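Local structure of receptor-type adenylate cyclase GRESAG 4.1 (Trypanosoma brucei, 1FX2) at residues A[18-23]-A[36-41]; A[83-88]-A[132-137]. The protein converts ATP into cyclic AMP and diphosphate with magnesium, this chain being the catalytic domain of a membrane-bound, receptor-type class III cyclase. All coordinates share one frame; numbering follows the deposited sequence.

Interaction 1 of 2, residues A[18-23]-A[36-41]; sequences TDIESS and DAVAAH. With SO4 (sulfate ion), chain B.
Ile20 lies over one face of the His41 imidazole. Its CD1 stands 4.2 Å from the centroid of the His41 ring, 15° off the ring normal, so this is a CH-pi contact over the face, shifted toward the rim. Ile20 CG1 also touches the ring, 3.8 Å from His41 NE2. The same methyl, Ile20 CD1, also meets Val38 CG2 at 3.8 Å. One isoleucine branch thus packs against two residues a single helical turn apart. On Ile20, CG1 is anti to the carbonyl carbon, and the extended chain beyond it brings CD1 to Val38 and the ring.

The imidazole edge has a polar partner. A water in the ring plane is hydrogen-bonded to His41 NE2 at 2.7 Å, and a second hydrogen bond of 2.7 Å joins it to Thr18 OG1. It bridges strand 13-20 to helix 34-51. CG of His41 is anti to the backbone N (chi1 157°), which carries the ring out from the helix to the strand.

Further out, Phe85 meets the imidazole with the two ring planes at about 85°. Asp62 takes up Ile20 N and Ser23 OG by hydrogen bonds, one to each of its carboxylate oxygens. Asp19 and Asp62 are the predicted magnesium ligands. Asp19, whose CB leaves on the side away from the helix, is hydrogen-bonded through OD2 to Ser63 OG. Where the chain turns after the strand, Ser22 N donates a nearly straight hydrogen bond to sulfate O3 at 2.9 Å. Arg135 and Arg228 hold the same ion.

The histidine is therefore divided between an apolar face and a hydrated edge. The contact itself is nonpolar packing plus one water bridge, and it seats helix 34-51 on the strand that bears Asp19.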
ATOM      1  N   THR A  18      -0.100 -19.866   3.443  1.00  6.97           N
ATOM      2  CA  THR A  18       0.806 -20.301   2.375  1.00  7.63           C
ATOM      3  C   THR A  18       0.112 -21.354   1.546  1.00  9.48           C
ATOM      4  O   THR A  18      -0.734 -22.144   2.023  1.00  9.39           O
ATOM      5  CB  THR A  18       2.129 -20.903   2.891  1.00  8.43           C
ATOM      6  OG1 THR A  18       1.891 -22.221   3.413  1.00 10.75           O
ATOM      7  CG2 THR A  18       2.815 -20.016   3.984  1.00 10.25           C
ATOM      8  N   ASP A  19       0.551 -21.432   0.273  1.00  7.27           N
ATOM      9  CA  ASP A  19       0.096 -22.504  -0.641  1.00  6.03           C
ATOM     10  C   ASP A  19       1.117 -22.758  -1.665  1.00  7.20           C
ATOM     11  O   ASP A  19       1.878 -21.819  -2.103  1.00  8.51           O
ATOM     12  CB  ASP A  19      -1.182 -22.151  -1.485  1.00  8.31           C
ATOM     13  CG  ASP A  19      -2.457 -22.395  -0.751  1.00 16.68           C
ATOM     14  OD1 ASP A  19      -3.023 -21.472  -0.101  1.00 15.82           O
ATOM     15  OD2 ASP A  19      -2.966 -23.512  -0.818  1.00 11.82           O
ATOM     16  N   ILE A  20       1.212 -24.004  -2.107  1.00  6.87           N
ATOM     17  CA  ILE A  20       2.047 -24.304  -3.266  1.00  7.43           C
ATOM     18  C   ILE A  20       1.258 -23.861  -4.534  1.00  8.94           C
ATOM     19  O   ILE A  20       0.098 -24.218  -4.709  1.00 10.01           O
ATOM     20  CB  ILE A  20       2.303 -25.805  -3.374  1.00  5.57           C
ATOM     21  CG1 ILE A  20       3.225 -26.246  -2.225  1.00  8.97           C
ATOM     22  CG2 ILE A  20       2.992 -26.125  -4.771  1.00  9.37           C
ATOM     23  CD1 ILE A  20       3.297 -27.802  -2.136  1.00  9.76           C
ATOM     24  N   GLU A  21       1.806 -22.965  -5.366  0.50  6.45           N
ATOM     25  CA  GLU A  21       1.084 -22.560  -6.591  0.50  4.20           C
ATOM     26  C   GLU A  21       1.060 -23.778  -7.529  0.50  5.85           C
ATOM     27  O   GLU A  21       2.055 -24.470  -7.722  0.50  7.92           O
ATOM     28  CB  GLU A  21       1.833 -21.427  -7.290  0.50  5.47           C
ATOM     29  CG  GLU A  21       1.156 -21.012  -8.631  0.50  5.67           C
ATOM     30  CD  GLU A  21       1.899 -19.918  -9.383  0.50  7.00           C
ATOM     31  OE1 GLU A  21       2.590 -20.182 -10.395  0.50  9.55           O
ATOM     32  OE2 GLU A  21       1.699 -18.770  -9.022  0.50  6.55           O
ATOM     33  N   SER A  22      -0.094 -23.943  -8.208  1.00  8.04           N
ATOM     34  CA  SER A  22      -0.384 -24.979  -9.208  1.00 10.03           C
ATOM     35  C   SER A  22      -0.279 -26.404  -8.665  1.00  7.90           C
ATOM     36  O   SER A  22       0.135 -27.299  -9.368  1.00  9.01           O
ATOM     37  CB  SER A  22       0.530 -24.788 -10.423  1.00  9.37           C
ATOM     38  OG  SER A  22       0.519 -23.458 -10.873  1.00 11.19           O
ATOM     39  N   SER A  23      -0.666 -26.577  -7.394  1.00 13.10           N
ATOM     40  CA  SER A  23      -0.569 -27.882  -6.754  1.00 16.41           C
ATOM     41  C   SER A  23      -1.390 -28.964  -7.527  1.00 10.97           C
ATOM     42  O   SER A  23      -0.877 -30.076  -7.778  1.00 13.08           O
ATOM     43  CB  SER A  23      -1.064 -27.687  -5.256  1.00 20.10           C
ATOM     44  OG  SER A  23      -0.608 -28.759  -4.517  1.00 32.11           O
ATOM     45  N   ASP A  36       7.007 -36.816  -1.782  1.00 10.28           N
ATOM     46  CA  ASP A  36       8.247 -36.496  -1.104  1.00 10.01           C
ATOM     47  C   ASP A  36       8.522 -34.960  -1.138  1.00 10.37           C
ATOM     48  O   ASP A  36       9.011 -34.452  -0.136  1.00  9.70           O
ATOM     49  CB  ASP A  36       9.387 -37.156  -1.846  1.00 13.53           C
ATOM     50  CG  ASP A  36       9.488 -38.656  -1.615  1.00 19.00           C
ATOM     51  OD1 ASP A  36       8.853 -39.208  -0.729  1.00 18.29           O
ATOM     52  OD2 ASP A  36      10.290 -39.283  -2.341  1.00 22.43           O
ATOM     53  N   ALA A  37       8.114 -34.298  -2.234  1.00  8.95           N
ATOM     54  CA  ALA A  37       8.407 -32.855  -2.276  1.00  7.43           C
ATOM     55  C   ALA A  37       7.570 -32.140  -1.271  1.00  8.85           C
ATOM     56  O   ALA A  37       8.059 -31.258  -0.587  1.00  8.83           O
ATOM     57  CB  ALA A  37       8.156 -32.278  -3.663  1.00  9.71           C
ATOM     58  N   VAL A  38       6.281 -32.530  -1.155  1.00  8.07           N
ATOM     59  CA  VAL A  38       5.430 -31.816  -0.233  1.00  8.83           C
ATOM     60  C   VAL A  38       5.838 -32.159   1.200  1.00  8.16           C
ATOM     61  O   VAL A  38       5.794 -31.320   2.040  1.00 10.39           O
ATOM     62  CB  VAL A  38       3.905 -32.025  -0.484  1.00  7.99           C
ATOM     63  CG1 VAL A  38       3.052 -31.158   0.460  1.00 10.71           C
ATOM     64  CG2 VAL A  38       3.567 -31.604  -1.977  1.00  9.30           C
ATOM     65  N   ALA A  39       6.204 -33.425   1.476  1.00  9.24           N
ATOM     66  CA  ALA A  39       6.685 -33.739   2.810  1.00  9.49           C
ATOM     67  C   ALA A  39       7.914 -32.896   3.169  1.00  9.58           C
ATOM     68  O   ALA A  39       7.973 -32.396   4.298  1.00 11.39           O
ATOM     69  CB  ALA A  39       7.014 -35.241   2.888  1.00 12.45           C
ATOM     70  N   ALA A  40       8.802 -32.629   2.193  1.00  9.76           N
ATOM     71  CA  ALA A  40       9.975 -31.799   2.516  1.00  7.34           C
ATOM     72  C   ALA A  40       9.521 -30.354   2.804  1.00  9.39           C
ATOM     73  O   ALA A  40      10.082 -29.682   3.671  1.00 10.50           O
ATOM     74  CB  ALA A  40      11.023 -31.853   1.394  1.00  9.51           C
ATOM     75  N   HIS A  41       8.560 -29.906   1.982  1.00  9.24           N
ATOM     76  CA  HIS A  41       7.958 -28.560   2.195  1.00  7.27           C
ATOM     77  C   HIS A  41       7.470 -28.445   3.620  1.00  8.76           C
ATOM     78  O   HIS A  41       7.727 -27.447   4.284  1.00 10.33           O
ATOM     79  CB  HIS A  41       6.811 -28.391   1.089  1.00  7.23           C
ATOM     80  CG  HIS A  41       5.736 -27.400   1.427  1.00  8.27           C
ATOM     81  ND1 HIS A  41       4.670 -27.729   2.255  1.00 10.47           N
ATOM     82  CD2 HIS A  41       5.441 -26.182   0.907  1.00  8.59           C
ATOM     83  CE1 HIS A  41       3.753 -26.756   2.200  1.00 10.34           C
ATOM     84  NE2 HIS A  41       4.215 -25.790   1.402  1.00  9.73           N
TER
HETATM   85  S   SO4 B1123      -3.610 -22.469  -7.791  1.00 17.76           S
HETATM   86  O1  SO4 B1123      -3.835 -23.441  -8.834  1.00 23.52           O
HETATM   87  O2  SO4 B1123      -4.024 -22.939  -6.465  1.00 18.92           O
HETATM   88  O3  SO4 B1123      -2.231 -22.058  -7.802  1.00 14.73           O
HETATM   89  O4  SO4 B1123      -4.424 -21.275  -8.135  1.00 27.16           O
HETATM   90  O   HOH W   1       2.260 -23.872   1.343  1.00 11.15           O

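Interaction 2 of 2, residues A[83-88]-A[132-137]; sequences LCFLHH and LRVRVG. With SO4 (sulfate ion), chain B.
Phe85 overlaps Val134 at the CD2-CE2 part of its ring. Phe85 CE2 comes to 3.6 Å from Val134 CG2, and the two side chains cross at about a right angle. The methyl approaches the ring obliquely. CG of Phe85 is anti to the carbonyl carbon (chi1 -87°), which sends the ring from helix 71-87 to the strand. At the ring edge, near its plane, Leu132 O lies 3.9 Å from Phe85 CD2. Leu132 CB is a looser neighbour, 4.5 Å from Phe85 CD2. Leu132 O also accepts a hydrogen bond from a bound dithiothreitol, probably from the crystallisation liquor. Met44 and Val45 of helix 34-51 pack on Phe85 too.

Arg135, the next residue after Val134, does not touch the helix segment and reaches the sulfate. Its chain is extended from CG to NE. Arg135 NH1 donates to sulfate O3 at 3.0 Å with an angle of 160°. The second amino group, NH2, probably reaches sulfate O2, but its position is less certain. Salt bridges to Glu168 and Glu232 also hold the guanidinium.

Neighbouring residues of one strand thus serve two sides of the sheet: Val134 packs under a helix, while Arg135 meets an anion. This is helix-on-sheet packing in the class III cyclase catalytic domain, here lining the pocket occupied by dithiothreitol.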
ATOM      1  N   LEU A  83      13.708 -18.241   0.947  1.00  8.40           N
ATOM      2  CA  LEU A  83      15.130 -18.531   0.822  1.00 10.68           C
ATOM      3  C   LEU A  83      15.460 -20.021   1.050  1.00  7.20           C
ATOM      4  O   LEU A  83      16.158 -20.600   0.206  1.00 10.19           O
ATOM      5  CB  LEU A  83      15.929 -17.647   1.771  1.00  8.71           C
ATOM      6  CG  LEU A  83      15.791 -16.159   1.410  1.00  9.55           C
ATOM      7  CD1 LEU A  83      16.259 -15.321   2.640  1.00 12.50           C
ATOM      8  CD2 LEU A  83      16.691 -15.809   0.211  1.00 11.52           C
ATOM      9  N   CYS A  84      14.968 -20.687   2.081  0.50  9.16           N
ATOM     10  CA  CYS A  84      15.364 -22.081   2.188  0.50  7.98           C
ATOM     11  C   CYS A  84      14.730 -22.966   1.130  0.50 11.50           C
ATOM     12  O   CYS A  84      15.252 -24.072   0.789  0.50  5.99           O
ATOM     13  CB  CYS A  84      15.154 -22.654   3.559  0.50 10.49           C
ATOM     14  SG  CYS A  84      13.514 -22.716   4.051  0.50 15.85           S
ATOM     15  N   PHE A  85      13.552 -22.600   0.651  1.00  8.58           N
ATOM     16  CA  PHE A  85      13.051 -23.403  -0.461  1.00  9.16           C
ATOM     17  C   PHE A  85      13.937 -23.228  -1.684  1.00  6.43           C
ATOM     18  O   PHE A  85      14.209 -24.216  -2.432  1.00  8.51           O
ATOM     19  CB  PHE A  85      11.605 -22.995  -0.797  1.00  8.35           C
ATOM     20  CG  PHE A  85      10.576 -23.719   0.020  1.00  8.49           C
ATOM     21  CD1 PHE A  85      10.577 -23.663   1.399  1.00  8.51           C
ATOM     22  CD2 PHE A  85       9.566 -24.466  -0.640  1.00  9.22           C
ATOM     23  CE1 PHE A  85       9.571 -24.316   2.164  1.00  8.63           C
ATOM     24  CE2 PHE A  85       8.587 -25.131   0.126  1.00  9.54           C
ATOM     25  CZ  PHE A  85       8.600 -25.031   1.544  1.00  8.69           C
ATOM     26  N   LEU A  86      14.461 -22.028  -1.940  1.00  6.93           N
ATOM     27  CA  LEU A  86      15.339 -21.801  -3.084  1.00  7.44           C
ATOM     28  C   LEU A  86      16.632 -22.616  -2.901  1.00  8.59           C
ATOM     29  O   LEU A  86      17.187 -23.210  -3.847  1.00  8.38           O
ATOM     30  CB  LEU A  86      15.673 -20.297  -3.159  1.00  7.28           C
ATOM     31  CG  LEU A  86      16.822 -19.983  -4.150  1.00  8.21           C
ATOM     32  CD1 LEU A  86      16.300 -20.158  -5.654  1.00  8.85           C
ATOM     33  CD2 LEU A  86      17.093 -18.433  -3.986  1.00 10.45           C
ATOM     34  N   HIS A  87      17.083 -22.699  -1.647  1.00  8.73           N
ATOM     35  CA  HIS A  87      18.358 -23.394  -1.374  1.00 10.25           C
ATOM     36  C   HIS A  87      18.257 -24.895  -1.315  1.00 10.93           C
ATOM     37  O   HIS A  87      19.234 -25.599  -1.595  1.00 14.63           O
ATOM     38  CB  HIS A  87      18.944 -22.902  -0.065  1.00 12.05           C
ATOM     39  CG  HIS A  87      19.185 -21.424  -0.042  1.00 10.90           C
ATOM     40  ND1 HIS A  87      19.222 -20.693   1.138  1.00 11.40           N
ATOM     41  CD2 HIS A  87      19.289 -20.524  -1.053  1.00 12.13           C
ATOM     42  CE1 HIS A  87      19.340 -19.407   0.829  1.00  9.94           C
ATOM     43  NE2 HIS A  87      19.397 -19.268  -0.479  1.00 10.58           N
ATOM     44  N   HIS A  88      17.058 -25.396  -1.078  1.00  9.08           N
ATOM     45  CA  HIS A  88      16.836 -26.836  -0.967  1.00  9.12           C
ATOM     46  C   HIS A  88      17.129 -27.613  -2.257  1.00  9.20           C
ATOM     47  O   HIS A  88      16.808 -27.178  -3.302  1.00 10.74           O
ATOM     48  CB  HIS A  88      15.368 -27.082  -0.562  1.00  9.96           C
ATOM     49  CG  HIS A  88      15.014 -28.502  -0.323  1.00  9.67           C
ATOM     50  ND1 HIS A  88      15.413 -29.163   0.836  1.00 12.15           N
ATOM     51  CD2 HIS A  88      14.278 -29.373  -1.044  1.00  9.99           C
ATOM     52  CE1 HIS A  88      14.916 -30.397   0.782  1.00 10.83           C
ATOM     53  NE2 HIS A  88      14.231 -30.554  -0.337  1.00 12.25           N
ATOM     54  N   LEU A 132       9.421 -26.155  -5.600  1.00  7.63           N
ATOM     55  CA  LEU A 132       8.024 -25.706  -5.381  1.00  6.20           C
ATOM     56  C   LEU A 132       7.962 -24.196  -5.178  1.00  5.75           C
ATOM     57  O   LEU A 132       8.777 -23.641  -4.417  1.00  8.27           O
ATOM     58  CB  LEU A 132       7.514 -26.419  -4.089  1.00  7.44           C
ATOM     59  CG  LEU A 132       7.425 -27.922  -4.197  1.00  8.24           C
ATOM     60  CD1 LEU A 132       7.011 -28.413  -2.784  1.00  9.88           C
ATOM     61  CD2 LEU A 132       6.413 -28.424  -5.271  1.00  8.92           C
ATOM     62  N   ARG A 133       7.009 -23.538  -5.807  1.00  6.43           N
ATOM     63  CA  ARG A 133       6.879 -22.070  -5.650  1.00  6.53           C
ATOM     64  C   ARG A 133       5.684 -21.794  -4.722  1.00  7.81           C
ATOM     65  O   ARG A 133       4.520 -22.182  -5.038  1.00  9.26           O
ATOM     66  CB  ARG A 133       6.637 -21.441  -7.054  1.00  7.13           C
ATOM     67  CG  ARG A 133       7.817 -21.563  -7.997  1.00  6.56           C
ATOM     68  CD  ARG A 133       7.461 -20.978  -9.348  1.00  7.38           C
ATOM     69  NE  ARG A 133       8.629 -21.170 -10.260  1.00  7.92           N
ATOM     70  CZ  ARG A 133       8.664 -20.579 -11.453  1.00  9.17           C
ATOM     71  NH1 ARG A 133       7.659 -19.815 -11.860  1.00 11.15           N
ATOM     72  NH2 ARG A 133       9.690 -20.847 -12.268  1.00  7.75           N
ATOM     73  N   VAL A 134       5.970 -21.218  -3.584  1.00  6.92           N
ATOM     74  CA  VAL A 134       4.943 -21.081  -2.519  1.00  6.34           C
ATOM     75  C   VAL A 134       4.549 -19.605  -2.502  1.00  5.58           C
ATOM     76  O   VAL A 134       5.396 -18.702  -2.525  1.00  7.16           O
ATOM     77  CB  VAL A 134       5.638 -21.390  -1.200  1.00  7.82           C
ATOM     78  CG1 VAL A 134       4.650 -21.179  -0.018  1.00  7.53           C
ATOM     79  CG2 VAL A 134       6.054 -22.873  -1.181  1.00 10.32           C
ATOM     80  N   ARG A 135       3.213 -19.406  -2.566  1.00  5.98           N
ATOM     81  CA  ARG A 135       2.657 -18.040  -2.388  1.00  4.82           C
ATOM     82  C   ARG A 135       2.341 -17.826  -0.938  1.00  5.96           C
ATOM     83  O   ARG A 135       1.971 -18.762  -0.216  1.00  6.59           O
ATOM     84  CB  ARG A 135       1.380 -17.842  -3.246  1.00  7.75           C
ATOM     85  CG  ARG A 135       0.312 -18.843  -2.989  1.00  9.02           C
ATOM     86  CD  ARG A 135      -1.022 -18.321  -3.711  1.00 11.23           C
ATOM     87  NE  ARG A 135      -2.093 -19.266  -3.517  1.00 13.50           N
ATOM     88  CZ  ARG A 135      -2.321 -20.242  -4.367  1.00 12.43           C
ATOM     89  NH1 ARG A 135      -1.552 -20.375  -5.474  1.00 12.26           N
ATOM     90  NH2 ARG A 135      -3.326 -21.110  -4.130  1.00 15.52           N
ATOM     91  N   VAL A 136       2.560 -16.583  -0.466  1.00  6.33           N
ATOM     92  CA  VAL A 136       2.364 -16.280   0.959  1.00  6.49           C
ATOM     93  C   VAL A 136       1.639 -14.951   1.112  1.00  6.68           C
ATOM     94  O   VAL A 136       1.962 -13.968   0.370  1.00  7.68           O
ATOM     95  CB  VAL A 136       3.768 -16.129   1.629  1.00  6.73           C
ATOM     96  CG1 VAL A 136       3.649 -15.883   3.147  1.00  9.00           C
ATOM     97  CG2 VAL A 136       4.625 -17.428   1.416  1.00  8.12           C
ATOM     98  N   GLY A 137       0.706 -14.936   2.071  1.00  5.74           N
ATOM     99  CA  GLY A 137       0.042 -13.640   2.400  1.00  6.31           C
ATOM    100  C   GLY A 137       0.161 -13.438   3.915  1.00  7.77           C
ATOM    101  O   GLY A 137      -0.003 -14.409   4.699  1.00  8.33           O
TER
HETATM  102  S   SO4 B1123      -3.610 -22.469  -7.791  1.00 17.76           S
HETATM  103  O1  SO4 B1123      -3.835 -23.441  -8.834  1.00 23.52           O
HETATM  104  O2  SO4 B1123      -4.024 -22.939  -6.465  1.00 18.92           O
HETATM  105  O3  SO4 B1123      -2.231 -22.058  -7.802  1.00 14.73           O
HETATM  106  O4  SO4 B1123      -4.424 -21.275  -8.135  1.00 27.16           O

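The centres of the two interactions are 9 Å apart, within one catalytic domain. Interaction 1 closes before interaction 2 opens along the chain. Each sets a helix, 34-51 or 71-87, against a strand or its end, and strands 13-20 and 134-141 are antiparallel neighbours in the central sheet. Probable backbone hydrogen bonds join them: Asp19 O to Arg135 N and Glu21 N to Arg133 O, both 2.8 Å. The two helices also meet, through His41 and Phe85. Both interactions reach the same sulfate. The predicted magnesium site and the dithiothreitol pocket thus lie close together on adjacent strands of the same sheet.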